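Local atomic coordinates of ATP synthase epsilon chain (Caldalkalibacillus thermarum TA2.A1, PDB entry 5IK2), a protein that binds ATP and, as part of the central stalk of the F1 sector of a rotary ATP synthase, probably serves proton-driven ATP synthesis. Residues R13-G18 with D80-P85; L32-G37 with L68-D73; R99-L104 with R119-A124. The protein carries 2 engineered substitutions. One frame throughout, in Å; residues are numbered along the deposited sequence.

Overall arrangement
Contacts 1 and 2 lie in the N-terminal beta-sandwich, where both reach the same sheet, and contact 3 in the C-terminal helical hairpin. Contact 2 is nested within the chain loop that contact 1 closes, their centres about 18 Å apart. Both are partly buried: contact 2 is wholly apolar in its side-chain contacts, whereas contact 1 adds an arginine and a backbone carbonyl to its apolar side chains. Contact 3 is a surface contact joining helices 90-104 and 114-133 through a histidine ring and leucine methyls. It meets contact 1 where Thr81 packs on Arg123, two residues of the ATP site; positions 89 and 92 of that site are engineered to alanine here, and no nucleotide is bound to this chain.

Contact 1 of 3, residues R13-G18 with D80-P85; sequences RKVFQG and DTAELP
The guanidinium of Arg13 stands beside a carbonyl without bonding to it: NH2 is 3.1 Å from Ala82 O, but the angle is too poor for a hydrogen bond. A long, weak ion pair links the same NH2 to Glu87. Both methyls of Val15 lie near that carbonyl oxygen, CG2 at 3.4 Å from Ala82 O. The arginine side chain is extended from CG to NE, and Val15 CG2 lies 3.7 Å above the guanidinium plane, offset toward the rim. Val15 CG1 is anti to the backbone N (chi1 -177°), which leaves CG2 beside the N, where it meets Ala82 CB at 3.7 Å. CG1 is 4.4 Å from Leu84 CG, and Leu84 CD2 approaches the edge of the Phe16 ring. An alanine in place of Val15 would probably open a gap against the Ala82 methyl and leave Arg13 without the methyl packed on one face of its guanidinium. Glu83, an ATP-site residue, turns its carboxylate to a salt bridge with Arg127. The two segments are not paired as strands: 14-17 pairs with strand 4-9, where Val15 and Phe16 form a classic bulge opposite Ile8, and 81-83 pairs with strand 57-64, while Thr81 packs on helix 114-133.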
loop_
_atom_site.group_PDB
_atom_site.type_symbol
_atom_site.label_atom_id
_atom_site.label_comp_id
_atom_site.label_asym_id
_atom_site.label_seq_id
_atom_site.Cartn_x
_atom_site.Cartn_y
_atom_site.Cartn_z
ATOM N N ARG H 13 -39.362 -38.415 2.505
ATOM C CA ARG H 13 -38.466 -39.579 2.637
ATOM C C ARG H 13 -39.202 -40.903 2.871
ATOM O O ARG H 13 -40.393 -40.918 3.189
ATOM C CB ARG H 13 -37.479 -39.352 3.789
ATOM C CG ARG H 13 -38.121 -39.406 5.170
ATOM C CD ARG H 13 -37.322 -38.647 6.217
ATOM N NE ARG H 13 -38.002 -38.663 7.513
ATOM C CZ ARG H 13 -38.008 -39.684 8.374
ATOM N NH1 ARG H 13 -37.358 -40.819 8.112
ATOM N NH2 ARG H 13 -38.677 -39.567 9.520
ATOM N N LYS H 14 -38.464 -42.002 2.715
ATOM C CA LYS H 14 -38.925 -43.336 3.104
ATOM C C LYS H 14 -38.499 -43.603 4.545
ATOM O O LYS H 14 -37.333 -43.419 4.891
ATOM C CB LYS H 14 -38.340 -44.407 2.184
ATOM C CG LYS H 14 -38.772 -44.273 0.733
ATOM C CD LYS H 14 -38.483 -45.543 -0.050
ATOM C CE LYS H 14 -38.963 -45.437 -1.489
ATOM N NZ LYS H 14 -38.780 -46.720 -2.223
ATOM N N VAL H 15 -39.449 -44.047 5.368
ATOM C CA VAL H 15 -39.254 -44.202 6.815
ATOM C C VAL H 15 -39.003 -45.659 7.207
ATOM O O VAL H 15 -38.095 -45.938 7.990
ATOM C CB VAL H 15 -40.472 -43.655 7.597
ATOM C CG1 VAL H 15 -40.246 -43.750 9.105
ATOM C CG2 VAL H 15 -40.759 -42.216 7.178
ATOM N N PHE H 16 -39.824 -46.570 6.685
ATOM C CA PHE H 16 -39.672 -48.008 6.929
ATOM C C PHE H 16 -39.631 -48.772 5.608
ATOM O O PHE H 16 -40.352 -48.436 4.667
ATOM C CB PHE H 16 -40.822 -48.535 7.796
ATOM C CG PHE H 16 -40.635 -49.956 8.257
ATOM C CD1 PHE H 16 -39.950 -50.234 9.436
ATOM C CD2 PHE H 16 -41.139 -51.020 7.510
ATOM C CE1 PHE H 16 -39.772 -51.544 9.864
ATOM C CE2 PHE H 16 -40.962 -52.331 7.931
ATOM C CZ PHE H 16 -40.280 -52.593 9.111
ATOM N N GLN H 17 -38.777 -49.793 5.559
ATOM C CA GLN H 17 -38.681 -50.710 4.422
ATOM C C GLN H 17 -38.312 -52.101 4.937
ATOM O O GLN H 17 -37.369 -52.240 5.718
ATOM C CB GLN H 17 -37.620 -50.231 3.427
ATOM C CG GLN H 17 -38.036 -49.040 2.581
ATOM C CD GLN H 17 -37.004 -48.695 1.519
ATOM O OE1 GLN H 17 -35.817 -48.551 1.823
ATOM N NE2 GLN H 17 -37.445 -48.557 0.269
ATOM N N GLY H 18 -39.054 -53.118 4.503
ATOM C CA GLY H 18 -38.789 -54.502 4.911
ATOM C C GLY H 18 -39.968 -55.431 4.707
ATOM O O GLY H 18 -41.074 -54.987 4.395
ATOM N N ASP H 80 -48.513 -37.774 6.326
ATOM C CA ASP H 80 -47.916 -36.442 6.513
ATOM C C ASP H 80 -46.600 -36.548 7.272
ATOM O O ASP H 80 -45.586 -35.989 6.853
ATOM C CB ASP H 80 -48.854 -35.508 7.296
ATOM C CG ASP H 80 -50.137 -35.174 6.546
ATOM O OD1 ASP H 80 -50.259 -35.488 5.343
ATOM O OD2 ASP H 80 -51.036 -34.582 7.177
ATOM N N THR H 81 -46.637 -37.264 8.394
ATOM C CA THR H 81 -45.452 -37.528 9.201
ATOM C C THR H 81 -45.399 -38.998 9.610
ATOM O O THR H 81 -46.432 -39.617 9.875
ATOM C CB THR H 81 -45.426 -36.649 10.463
ATOM O OG1 THR H 81 -46.645 -36.819 11.194
ATOM C CG2 THR H 81 -45.267 -35.186 10.093
ATOM N N ALA H 82 -44.184 -39.540 9.643
ATOM C CA ALA H 82 -43.924 -40.904 10.103
ATOM C C ALA H 82 -42.531 -40.952 10.731
ATOM O O ALA H 82 -41.554 -40.571 10.086
ATOM C CB ALA H 82 -44.031 -41.885 8.946
ATOM N N GLU H 83 -42.445 -41.391 11.987
ATOM C CA GLU H 83 -41.164 -41.477 12.693
ATOM C C GLU H 83 -41.026 -42.770 13.487
ATOM O O GLU H 83 -41.966 -43.198 14.158
ATOM C CB GLU H 83 -40.981 -40.295 13.653
ATOM C CG GLU H 83 -40.943 -38.917 12.997
ATOM C CD GLU H 83 -42.273 -38.176 12.996
ATOM O OE1 GLU H 83 -43.233 -38.608 13.671
ATOM O OE2 GLU H 83 -42.352 -37.132 12.318
ATOM N N LEU H 84 -39.837 -43.372 13.410
ATOM C CA LEU H 84 -39.424 -44.449 14.314
ATOM C C LEU H 84 -39.104 -43.824 15.681
ATOM O O LEU H 84 -38.896 -42.611 15.759
ATOM C CB LEU H 84 -38.181 -45.155 13.760
ATOM C CG LEU H 84 -38.301 -45.835 12.391
ATOM C CD1 LEU H 84 -36.927 -46.029 11.769
ATOM C CD2 LEU H 84 -39.033 -47.163 12.508
ATOM N N PRO H 85 -39.054 -44.638 16.763
ATOM C CA PRO H 85 -38.816 -44.084 18.110
ATOM C C PRO H 85 -37.562 -43.211 18.245
ATOM O O PRO H 85 -37.622 -42.143 18.859
ATOM C CB PRO H 85 -38.685 -45.339 18.984
ATOM C CG PRO H 85 -39.455 -46.384 18.258
ATOM C CD PRO H 85 -39.181 -46.108 16.810
#

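Contact 2 of 3, residues L32-G37 with L68-D73; sequences LGVMAG and LEVRPD
Val34 and Val70 meet tip to tip, in a contact made by side chains directed toward the opposing strand. In each valine CG1 is anti to the backbone N (chi1 179° in Val34, -173° in Val70), and these two methyls make the close approach, Val34 CG1 to Val70 CG1 at 3.8 Å. The second branches follow suit, with Val34 CG2 at 4.0 Å from Val70 CG2. Leu68 behaves differently: it slides past Val34 in the opposite direction, so that contact runs alongside, from Val34 CG2 to Leu68 CD2 at 3.9 Å. The same CD2 also lies 4.3 Å from Leu32 CG, and Leu68 thereby bridges two inward residues of strand 32-34. Beyond the strand ends the chains close in, and the Pro72 ring lies against the Gly37 backbone, Pro72 CB to Gly37 CA 4.1 Å. Short-segment axes 10.3 Å apart and 40° askew, with apolar side chains meeting between them, are the evidence for face-to-face packing in the beta-sandwich rather than strand pairing. Each strand is hydrogen-bonded to a different partner: strand 31-34 to strand 19-26 through Ala25 and Val23, strand 66-70 to strand 41-44 through Thr43 and Leu41. Val75 and Ile77 of strand 74-79 pack onto this apolar cluster, Val75 on both Val34 and Leu68.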
loop_
_atom_site.group_PDB
_atom_site.type_symbol
_atom_site.label_atom_id
_atom_site.label_comp_id
_atom_site.label_asym_id
_atom_site.label_seq_id
_atom_site.Cartn_x
_atom_site.Cartn_y
_atom_site.Cartn_z
ATOM N N LEU H 32 -56.931 -52.755 11.320
ATOM C CA LEU H 32 -56.550 -53.698 10.260
ATOM C C LEU H 32 -55.365 -54.543 10.714
ATOM O O LEU H 32 -54.494 -54.060 11.437
ATOM C CB LEU H 32 -56.172 -52.967 8.959
ATOM C CG LEU H 32 -57.278 -52.519 7.996
ATOM C CD1 LEU H 32 -58.000 -53.715 7.386
ATOM C CD2 LEU H 32 -58.259 -51.580 8.680
ATOM N N GLY H 33 -55.349 -55.803 10.277
ATOM C CA GLY H 33 -54.215 -56.711 10.468
ATOM C C GLY H 33 -53.805 -57.270 9.120
ATOM O O GLY H 33 -54.197 -58.380 8.757
ATOM N N VAL H 34 -53.012 -56.494 8.384
ATOM C CA VAL H 34 -52.661 -56.811 6.996
ATOM C C VAL H 34 -51.513 -57.821 6.922
ATOM O O VAL H 34 -50.395 -57.528 7.346
ATOM C CB VAL H 34 -52.283 -55.537 6.202
ATOM C CG1 VAL H 34 -51.905 -55.878 4.761
ATOM C CG2 VAL H 34 -53.434 -54.537 6.239
ATOM N N MET H 35 -51.812 -59.000 6.379
ATOM C CA MET H 35 -50.825 -60.048 6.110
ATOM C C MET H 35 -50.744 -60.273 4.596
ATOM O O MET H 35 -51.427 -59.589 3.826
ATOM C CB MET H 35 -51.222 -61.336 6.843
ATOM C CG MET H 35 -51.226 -61.197 8.360
ATOM S SD MET H 35 -51.670 -62.700 9.255
ATOM C CE MET H 35 -50.318 -63.792 8.812
ATOM N N ALA H 36 -49.897 -61.211 4.173
ATOM C CA ALA H 36 -49.739 -61.543 2.751
ATOM C C ALA H 36 -51.024 -62.119 2.153
ATOM O O ALA H 36 -51.774 -62.828 2.831
ATOM C CB ALA H 36 -48.587 -62.517 2.559
ATOM N N GLY H 37 -51.269 -61.800 0.882
ATOM C CA GLY H 37 -52.463 -62.258 0.173
ATOM C C GLY H 37 -53.762 -61.595 0.604
ATOM O O GLY H 37 -54.826 -62.211 0.525
ATOM N N LEU H 68 -53.738 -46.073 4.172
ATOM C CA LEU H 68 -53.198 -47.392 3.842
ATOM C C LEU H 68 -53.570 -47.755 2.410
ATOM O O LEU H 68 -54.664 -47.427 1.959
ATOM C CB LEU H 68 -53.777 -48.431 4.806
ATOM C CG LEU H 68 -53.342 -49.893 4.690
ATOM C CD1 LEU H 68 -51.856 -50.054 4.972
ATOM C CD2 LEU H 68 -54.159 -50.738 5.653
ATOM N N GLU H 69 -52.655 -48.415 1.700
ATOM C CA GLU H 69 -52.938 -48.979 0.374
ATOM C C GLU H 69 -52.391 -50.405 0.294
ATOM O O GLU H 69 -51.178 -50.613 0.216
ATOM C CB GLU H 69 -52.338 -48.120 -0.743
ATOM C CG GLU H 69 -52.837 -48.504 -2.141
ATOM C CD GLU H 69 -51.751 -48.603 -3.204
ATOM O OE1 GLU H 69 -50.548 -48.643 -2.872
ATOM O OE2 GLU H 69 -52.111 -48.659 -4.396
ATOM N N VAL H 70 -53.300 -51.378 0.307
ATOM C CA VAL H 70 -52.947 -52.793 0.319
ATOM C C VAL H 70 -53.051 -53.392 -1.082
ATOM O O VAL H 70 -53.987 -53.097 -1.822
ATOM C CB VAL H 70 -53.875 -53.593 1.262
ATOM C CG1 VAL H 70 -53.389 -55.034 1.403
ATOM C CG2 VAL H 70 -53.972 -52.913 2.624
ATOM N N ARG H 71 -52.057 -54.200 -1.439
ATOM C CA ARG H 71 -52.156 -55.169 -2.532
ATOM C C ARG H 71 -51.736 -56.534 -1.966
ATOM O O ARG H 71 -51.138 -56.592 -0.885
ATOM C CB ARG H 71 -51.250 -54.772 -3.706
ATOM C CG ARG H 71 -51.866 -53.791 -4.700
ATOM C CD ARG H 71 -51.671 -52.339 -4.287
ATOM N NE ARG H 71 -50.266 -51.923 -4.350
ATOM C CZ ARG H 71 -49.615 -51.529 -5.450
ATOM N NH1 ARG H 71 -50.216 -51.482 -6.641
ATOM N NH2 ARG H 71 -48.334 -51.178 -5.356
ATOM N N PRO H 72 -52.049 -57.638 -2.678
ATOM C CA PRO H 72 -51.510 -58.944 -2.250
ATOM C C PRO H 72 -49.973 -59.008 -2.293
ATOM O O PRO H 72 -49.362 -59.712 -1.482
ATOM C CB PRO H 72 -52.132 -59.935 -3.249
ATOM C CG PRO H 72 -52.564 -59.109 -4.413
ATOM C CD PRO H 72 -52.938 -57.772 -3.849
ATOM N N ASP H 73 -49.377 -58.264 -3.226
ATOM C CA ASP H 73 -47.926 -58.182 -3.399
ATOM C C ASP H 73 -47.254 -57.180 -2.445
ATOM O O ASP H 73 -46.193 -57.473 -1.892
ATOM C CB ASP H 73 -47.625 -57.792 -4.854
ATOM C CG ASP H 73 -46.153 -57.896 -5.205
ATOM O OD1 ASP H 73 -45.528 -58.936 -4.898
ATOM O OD2 ASP H 73 -45.624 -56.937 -5.810
#

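Contact 3 of 3, residues R99-L104 with R119-A124; sequences RHETIL and RALERA
His100 O accepts the backbone N-H of Leu104, N to O 3.0 Å, within the first arm of an antiparallel helical hairpin, and the side chains of both residues face the second arm. The short segments of the arms run 143° apart with axes 8.9 Å from each other at closest, an oblique antiparallel crossing in a region predicted to form a coiled coil. The His100 ring meets Ala120, whose CB sits over one ring face in a CH-pi contact, 3.5 Å from the centroid and 24° off the normal. Arg99 CD lies above the opposite face, toward its rim, so the ring has a neighbour on each face, one from its own helix and one from the other, while His117 meets the same ring. Arg99 belongs to the ATP site, although no nucleotide is bound to this chain. Leu121 makes the remaining contacts. Its CB is 4.0 Å from His100 CB, and its CD1 meets the aliphatic CB of Glu101 at 3.8 Å. The side chains of Leu121 and Leu104 cross at about a right angle, with CD2 of Leu121 4.0 Å from CD2 of Leu104.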
loop_
_atom_site.group_PDB
_atom_site.type_symbol
_atom_site.label_atom_id
_atom_site.label_comp_id
_atom_site.label_asym_id
_atom_site.label_seq_id
_atom_site.Cartn_x
_atom_site.Cartn_y
_atom_site.Cartn_z
ATOM N N ARG H 99 -49.249 -27.150 24.469
ATOM C CA ARG H 99 -49.795 -26.046 23.678
ATOM C C ARG H 99 -51.229 -26.344 23.233
ATOM O O ARG H 99 -52.158 -25.614 23.583
ATOM C CB ARG H 99 -48.907 -25.784 22.451
ATOM C CG ARG H 99 -49.376 -24.670 21.515
ATOM C CD ARG H 99 -48.764 -24.811 20.128
ATOM N NE ARG H 99 -49.386 -23.911 19.157
ATOM C CZ ARG H 99 -49.109 -23.878 17.851
ATOM N NH1 ARG H 99 -48.205 -24.700 17.316
ATOM N NH2 ARG H 99 -49.746 -23.012 17.068
ATOM N N HIS H 100 -51.395 -27.424 22.474
ATOM C CA HIS H 100 -52.669 -27.726 21.814
ATOM C C HIS H 100 -53.779 -28.190 22.763
ATOM O O HIS H 100 -54.943 -27.879 22.525
ATOM C CB HIS H 100 -52.468 -28.747 20.686
ATOM C CG HIS H 100 -51.614 -28.237 19.565
ATOM N ND1 HIS H 100 -51.881 -27.055 18.909
ATOM C CD2 HIS H 100 -50.504 -28.746 18.983
ATOM C CE1 HIS H 100 -50.970 -26.855 17.976
ATOM N NE2 HIS H 100 -50.121 -27.867 17.999
ATOM N N GLU H 101 -53.428 -28.913 23.827
ATOM C CA GLU H 101 -54.431 -29.406 24.784
ATOM C C GLU H 101 -55.042 -28.287 25.642
ATOM O O GLU H 101 -56.237 -28.328 25.941
ATOM C CB GLU H 101 -53.861 -30.536 25.662
ATOM C CG GLU H 101 -52.964 -30.104 26.820
ATOM C CD GLU H 101 -52.225 -31.263 27.471
ATOM O OE1 GLU H 101 -51.272 -31.001 28.233
ATOM O OE2 GLU H 101 -52.593 -32.435 27.233
ATOM N N THR H 102 -54.230 -27.300 26.027
ATOM C CA THR H 102 -54.711 -26.156 26.821
ATOM C C THR H 102 -55.571 -25.189 25.994
ATOM O O THR H 102 -56.507 -24.590 26.527
ATOM C CB THR H 102 -53.553 -25.375 27.479
ATOM O OG1 THR H 102 -52.634 -24.932 26.476
ATOM C CG2 THR H 102 -52.821 -26.246 28.500
ATOM N N ILE H 103 -55.247 -25.038 24.707
ATOM C CA ILE H 103 -56.083 -24.275 23.766
ATOM C C ILE H 103 -57.410 -25.004 23.509
ATOM O O ILE H 103 -58.470 -24.375 23.494
ATOM C CB ILE H 103 -55.352 -24.012 22.419
ATOM C CG1 ILE H 103 -54.139 -23.098 22.638
ATOM C CG2 ILE H 103 -56.288 -23.373 21.392
ATOM C CD1 ILE H 103 -53.161 -23.066 21.479
ATOM N N LEU H 104 -57.339 -26.322 23.314
ATOM C CA LEU H 104 -58.517 -27.151 23.011
ATOM C C LEU H 104 -59.559 -27.163 24.138
ATOM O O LEU H 104 -60.757 -27.245 23.867
ATOM C CB LEU H 104 -58.094 -28.591 22.688
ATOM C CG LEU H 104 -59.104 -29.467 21.943
ATOM C CD1 LEU H 104 -59.151 -29.095 20.466
ATOM C CD2 LEU H 104 -58.763 -30.941 22.111
ATOM N N ARG H 119 -56.049 -32.430 15.813
ATOM C CA ARG H 119 -55.161 -33.265 14.991
ATOM C C ARG H 119 -53.686 -33.077 15.363
ATOM O O ARG H 119 -52.927 -34.048 15.396
ATOM C CB ARG H 119 -55.381 -33.001 13.493
ATOM C CG ARG H 119 -56.669 -33.610 12.958
ATOM C CD ARG H 119 -56.841 -33.388 11.462
ATOM N NE ARG H 119 -57.229 -32.012 11.142
ATOM C CZ ARG H 119 -57.549 -31.563 9.924
ATOM N NH1 ARG H 119 -57.537 -32.371 8.862
ATOM N NH2 ARG H 119 -57.887 -30.284 9.766
ATOM N N ALA H 120 -53.293 -31.833 15.645
ATOM C CA ALA H 120 -51.934 -31.523 16.117
ATOM C C ALA H 120 -51.647 -32.098 17.513
ATOM O O ALA H 120 -50.516 -32.496 17.800
ATOM C CB ALA H 120 -51.695 -30.019 16.104
ATOM N N LEU H 121 -52.668 -32.126 18.372
ATOM C CA LEU H 121 -52.577 -32.780 19.685
ATOM C C LEU H 121 -52.402 -34.297 19.548
ATOM O O LEU H 121 -51.595 -34.896 20.263
ATOM C CB LEU H 121 -53.822 -32.470 20.532
ATOM C CG LEU H 121 -53.960 -33.134 21.908
ATOM C CD1 LEU H 121 -52.760 -32.829 22.792
ATOM C CD2 LEU H 121 -55.251 -32.690 22.580
ATOM N N GLU H 122 -53.165 -34.906 18.640
ATOM C CA GLU H 122 -53.051 -36.342 18.349
ATOM C C GLU H 122 -51.683 -36.723 17.774
ATOM O O GLU H 122 -51.156 -37.791 18.091
ATOM C CB GLU H 122 -54.161 -36.794 17.392
ATOM C CG GLU H 122 -55.526 -36.901 18.054
ATOM C CD GLU H 122 -56.664 -37.104 17.069
ATOM O OE1 GLU H 122 -56.406 -37.373 15.875
ATOM O OE2 GLU H 122 -57.831 -37.001 17.498
ATOM N N ARG H 123 -51.127 -35.854 16.928
ATOM C CA ARG H 123 -49.771 -36.028 16.393
ATOM C C ARG H 123 -48.725 -36.036 17.508
ATOM O O ARG H 123 -47.801 -36.849 17.487
ATOM C CB ARG H 123 -49.445 -34.914 15.390
ATOM C CG ARG H 123 -48.103 -35.052 14.685
ATOM C CD ARG H 123 -47.803 -33.833 13.827
ATOM N NE ARG H 123 -48.725 -33.705 12.698
ATOM C CZ ARG H 123 -48.706 -32.714 11.803
ATOM N NH1 ARG H 123 -47.804 -31.734 11.882
ATOM N NH2 ARG H 123 -49.596 -32.702 10.812
ATOM N N ALA H 124 -48.883 -35.129 18.472
ATOM C CA ALA H 124 -47.953 -35.003 19.597
ATOM C C ALA H 124 -48.009 -36.196 20.549
ATOM O O ALA H 124 -46.964 -36.714 20.945
ATOM C CB ALA H 124 -48.220 -33.713 20.360
#